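Local coordinates for phospho-2-dehydro-3-deoxyheptonate aldolase (PDB 3TQK), which probably condenses phosphoenolpyruvate with D-erythrose 4-phosphate into 3-deoxy-D-arabino-heptulosonate 7-phosphate, the first step of chorismate biosynthesis, and carries a manganese site, at residues D282-I287 with A338-V343. Residues are numbered along the deposited sequence; the frame is centred on the assembly and turned at random.
Sequences DICEQI and AEAVQV
A340 packs between C284 and I287 in an apolar, near-parallel helix-helix contact on the outer layer of the TIM barrel, where helix 276-289 lies beside helix 327-344. The axes of the two segments approach to 8.5 Å and their N-to-C directions differ by 18°. The backbones come near at C284 and A340, whose CA atoms are 5.2 Å apart, consistent with the small side chain of A340 at this position. The methyl of A340 is directed at the facing helix and rests on both its backbone and its side chains. A340 CB is 3.7 Å from the carbonyl oxygen C284 O. It is 3.8 Å from C284 CB, while C284 SG stands slightly farther from it. One turn on, I287 brings its CG2 branch to the same methyl, with I287 CG2 3.8 Å from A340 CB. With chi1 of I287 at -75°, its CG2 lies anti to the backbone N and faces A340; V341 CG2 makes a looser contact with I287 CG2. The buried surface is small, 150 Å², and all four touching residues are buried. C284 and I287 also meet L337, and C284 meets M336, so the seam continues back along helix 327-344. Just past the segment, R344 hydrogen-bonds to I287 O. On its inner side, helix 276-289 sets I283 against I293 and V296 of barrel strand 293-299, and Q286 reaches helix 241-253 at V244.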
ATOM      1  N   ASP A 282      22.775  -3.529 -22.367  1.00 40.65           N
ATOM      2  CA  ASP A 282      22.332  -4.920 -22.244  1.00 40.28           C
ATOM      3  C   ASP A 282      20.903  -5.068 -22.782  1.00 37.85           C
ATOM      4  O   ASP A 282      20.580  -6.034 -23.475  1.00 37.37           O
ATOM      5  CB  ASP A 282      22.402  -5.357 -20.775  1.00 40.57           C
ATOM      6  CG  ASP A 282      22.244  -6.861 -20.588  1.00 40.94           C
ATOM      7  OD1 ASP A 282      21.128  -7.381 -20.783  1.00 40.43           O
ATOM      8  OD2 ASP A 282      23.228  -7.519 -20.201  1.00 43.47           O
ATOM      9  N   ILE A 283      20.054  -4.099 -22.460  1.00 36.28           N
ATOM     10  CA  ILE A 283      18.655  -4.122 -22.902  1.00 34.56           C
ATOM     11  C   ILE A 283      18.532  -3.976 -24.431  1.00 34.54           C
ATOM     12  O   ILE A 283      17.705  -4.631 -25.058  1.00 33.65           O
ATOM     13  CB  ILE A 283      17.828  -3.030 -22.185  1.00 32.91           C
ATOM     14  CG1 ILE A 283      17.727  -3.342 -20.685  1.00 33.07           C
ATOM     15  CG2 ILE A 283      16.438  -2.913 -22.789  1.00 31.32           C
ATOM     16  CD1 ILE A 283      17.118  -2.245 -19.868  1.00 30.87           C
ATOM     17  N   CYS A 284      19.355  -3.120 -25.026  1.00 36.08           N
ATOM     18  CA  CYS A 284      19.342  -2.933 -26.479  1.00 36.65           C
ATOM     19  C   CYS A 284      19.748  -4.204 -27.210  1.00 38.04           C
ATOM     20  O   CYS A 284      19.119  -4.575 -28.206  1.00 37.64           O
ATOM     21  CB  CYS A 284      20.234  -1.768 -26.887  1.00 37.70           C
ATOM     22  SG  CYS A 284      19.540  -0.203 -26.370  1.00 36.61           S
ATOM     23  N   GLU A 285      20.777  -4.883 -26.706  1.00 39.79           N
ATOM     24  CA  GLU A 285      21.190  -6.160 -27.291  1.00 41.25           C
ATOM     25  C   GLU A 285      20.021  -7.139 -27.258  1.00 39.61           C
ATOM     26  O   GLU A 285      19.798  -7.871 -28.228  1.00 40.00           O
ATOM     27  CB  GLU A 285      22.422  -6.740 -26.570  1.00 43.35           C
ATOM     28  CG  GLU A 285      22.859  -8.144 -27.033  1.00 45.95           C
ATOM     29  CD  GLU A 285      23.542  -8.187 -28.413  1.00 49.04           C
ATOM     30  OE1 GLU A 285      23.751  -7.124 -29.050  1.00 49.15           O
ATOM     31  OE2 GLU A 285      23.888  -9.309 -28.853  1.00 51.70           O
ATOM     32  N   GLN A 286      19.274  -7.144 -26.153  1.00 37.98           N
ATOM     33  CA  GLN A 286      18.116  -8.025 -26.023  1.00 36.55           C
ATOM     34  C   GLN A 286      17.016  -7.634 -26.999  1.00 35.06           C
ATOM     35  O   GLN A 286      16.439  -8.495 -27.659  1.00 34.76           O
ATOM     36  CB  GLN A 286      17.556  -8.009 -24.604  1.00 35.57           C
ATOM     37  CG  GLN A 286      18.351  -8.804 -23.596  1.00 37.19           C
ATOM     38  CD  GLN A 286      17.701  -8.764 -22.228  1.00 36.77           C
ATOM     39  OE1 GLN A 286      16.623  -9.320 -22.032  1.00 35.57           O
ATOM     40  NE2 GLN A 286      18.341  -8.087 -21.282  1.00 37.08           N
ATOM     41  N   ILE A 287      16.731  -6.337 -27.075  1.00 34.33           N
ATOM     42  CA  ILE A 287      15.699  -5.801 -27.968  1.00 33.12           C
ATOM     43  C   ILE A 287      15.915  -6.211 -29.425  1.00 34.49           C
ATOM     44  O   ILE A 287      14.954  -6.425 -30.170  1.00 33.33           O
ATOM     45  CB  ILE A 287      15.631  -4.266 -27.856  1.00 32.67           C
ATOM     46  CG1 ILE A 287      14.934  -3.880 -26.541  1.00 30.77           C
ATOM     47  CG2 ILE A 287      14.888  -3.666 -29.047  1.00 31.42           C
ATOM     48  CD1 ILE A 287      15.075  -2.430 -26.156  1.00 29.97           C
ATOM     49  N   ALA A 338      16.949   3.428 -30.688  1.00 36.84           N
ATOM     50  CA  ALA A 338      16.446   3.497 -32.046  1.00 37.21           C
ATOM     51  C   ALA A 338      17.217   2.531 -32.942  1.00 38.87           C
ATOM     52  O   ALA A 338      16.631   1.919 -33.831  1.00 38.59           O
ATOM     53  CB  ALA A 338      16.527   4.929 -32.583  1.00 37.73           C
ATOM     54  N   GLU A 339      18.520   2.382 -32.701  1.00 40.68           N
ATOM     55  CA  GLU A 339      19.310   1.406 -33.448  1.00 42.54           C
ATOM     56  C   GLU A 339      18.858  -0.009 -33.108  1.00 41.19           C
ATOM     57  O   GLU A 339      18.704  -0.840 -33.999  1.00 41.55           O
ATOM     58  CB  GLU A 339      20.810   1.541 -33.170  1.00 45.00           C
ATOM     59  CG  GLU A 339      21.652   0.847 -34.247  1.00 49.16           C
ATOM     60  CD  GLU A 339      23.140   0.763 -33.928  1.00 55.16           C
ATOM     61  OE1 GLU A 339      23.545   0.924 -32.751  1.00 58.87           O
ATOM     62  OE2 GLU A 339      23.917   0.525 -34.878  1.00 59.93           O
ATOM     63  N   ALA A 340      18.667  -0.275 -31.817  1.00 39.53           N
ATOM     64  CA  ALA A 340      18.167  -1.563 -31.353  1.00 38.27           C
ATOM     65  C   ALA A 340      16.894  -1.972 -32.088  1.00 36.67           C
ATOM     66  O   ALA A 340      16.766  -3.120 -32.503  1.00 36.55           O
ATOM     67  CB  ALA A 340      17.907  -1.521 -29.852  1.00 37.19           C
ATOM     68  N   VAL A 341      15.959  -1.035 -32.237  1.00 35.25           N
ATOM     69  CA  VAL A 341      14.699  -1.303 -32.922  1.00 33.94           C
ATOM     70  C   VAL A 341      14.931  -1.535 -34.418  1.00 35.55           C
ATOM     71  O   VAL A 341      14.363  -2.465 -34.999  1.00 35.36           O
ATOM     72  CB  VAL A 341      13.675  -0.168 -32.710  1.00 32.76           C
ATOM     73  CG1 VAL A 341      12.439  -0.364 -33.602  1.00 31.22           C
ATOM     74  CG2 VAL A 341      13.263  -0.098 -31.246  1.00 30.10           C
ATOM     75  N   GLN A 342      15.777  -0.721 -35.040  1.00 36.75           N
ATOM     76  CA  GLN A 342      16.050  -0.895 -36.473  1.00 38.52           C
ATOM     77  C   GLN A 342      16.575  -2.310 -36.783  1.00 39.42           C
ATOM     78  O   GLN A 342      16.137  -2.942 -37.746  1.00 39.56           O
ATOM     79  CB  GLN A 342      17.008   0.184 -36.985  1.00 39.91           C
ATOM     80  CG  GLN A 342      16.374   1.576 -37.009  1.00 40.47           C
ATOM     81  CD  GLN A 342      17.391   2.703 -36.992  1.00 42.31           C
ATOM     82  OE1 GLN A 342      18.545   2.512 -37.344  1.00 45.95           O
ATOM     83  NE2 GLN A 342      16.958   3.886 -36.586  1.00 42.35           N
ATOM     84  N   VAL A 343      17.475  -2.810 -35.938  1.00 39.97           N
ATOM     85  CA  VAL A 343      18.028  -4.149 -36.105  1.00 41.02           C
ATOM     86  C   VAL A 343      16.992  -5.218 -35.768  1.00 39.82           C
ATOM     87  O   VAL A 343      16.970  -6.300 -36.365  1.00 40.49           O
ATOM     88  CB  VAL A 343      19.293  -4.339 -35.242  1.00 42.28           C
ATOM     89  CG1 VAL A 343      19.753  -5.796 -35.247  1.00 43.53           C
ATOM     90  CG2 VAL A 343      20.414  -3.433 -35.744  1.00 43.35           C
TER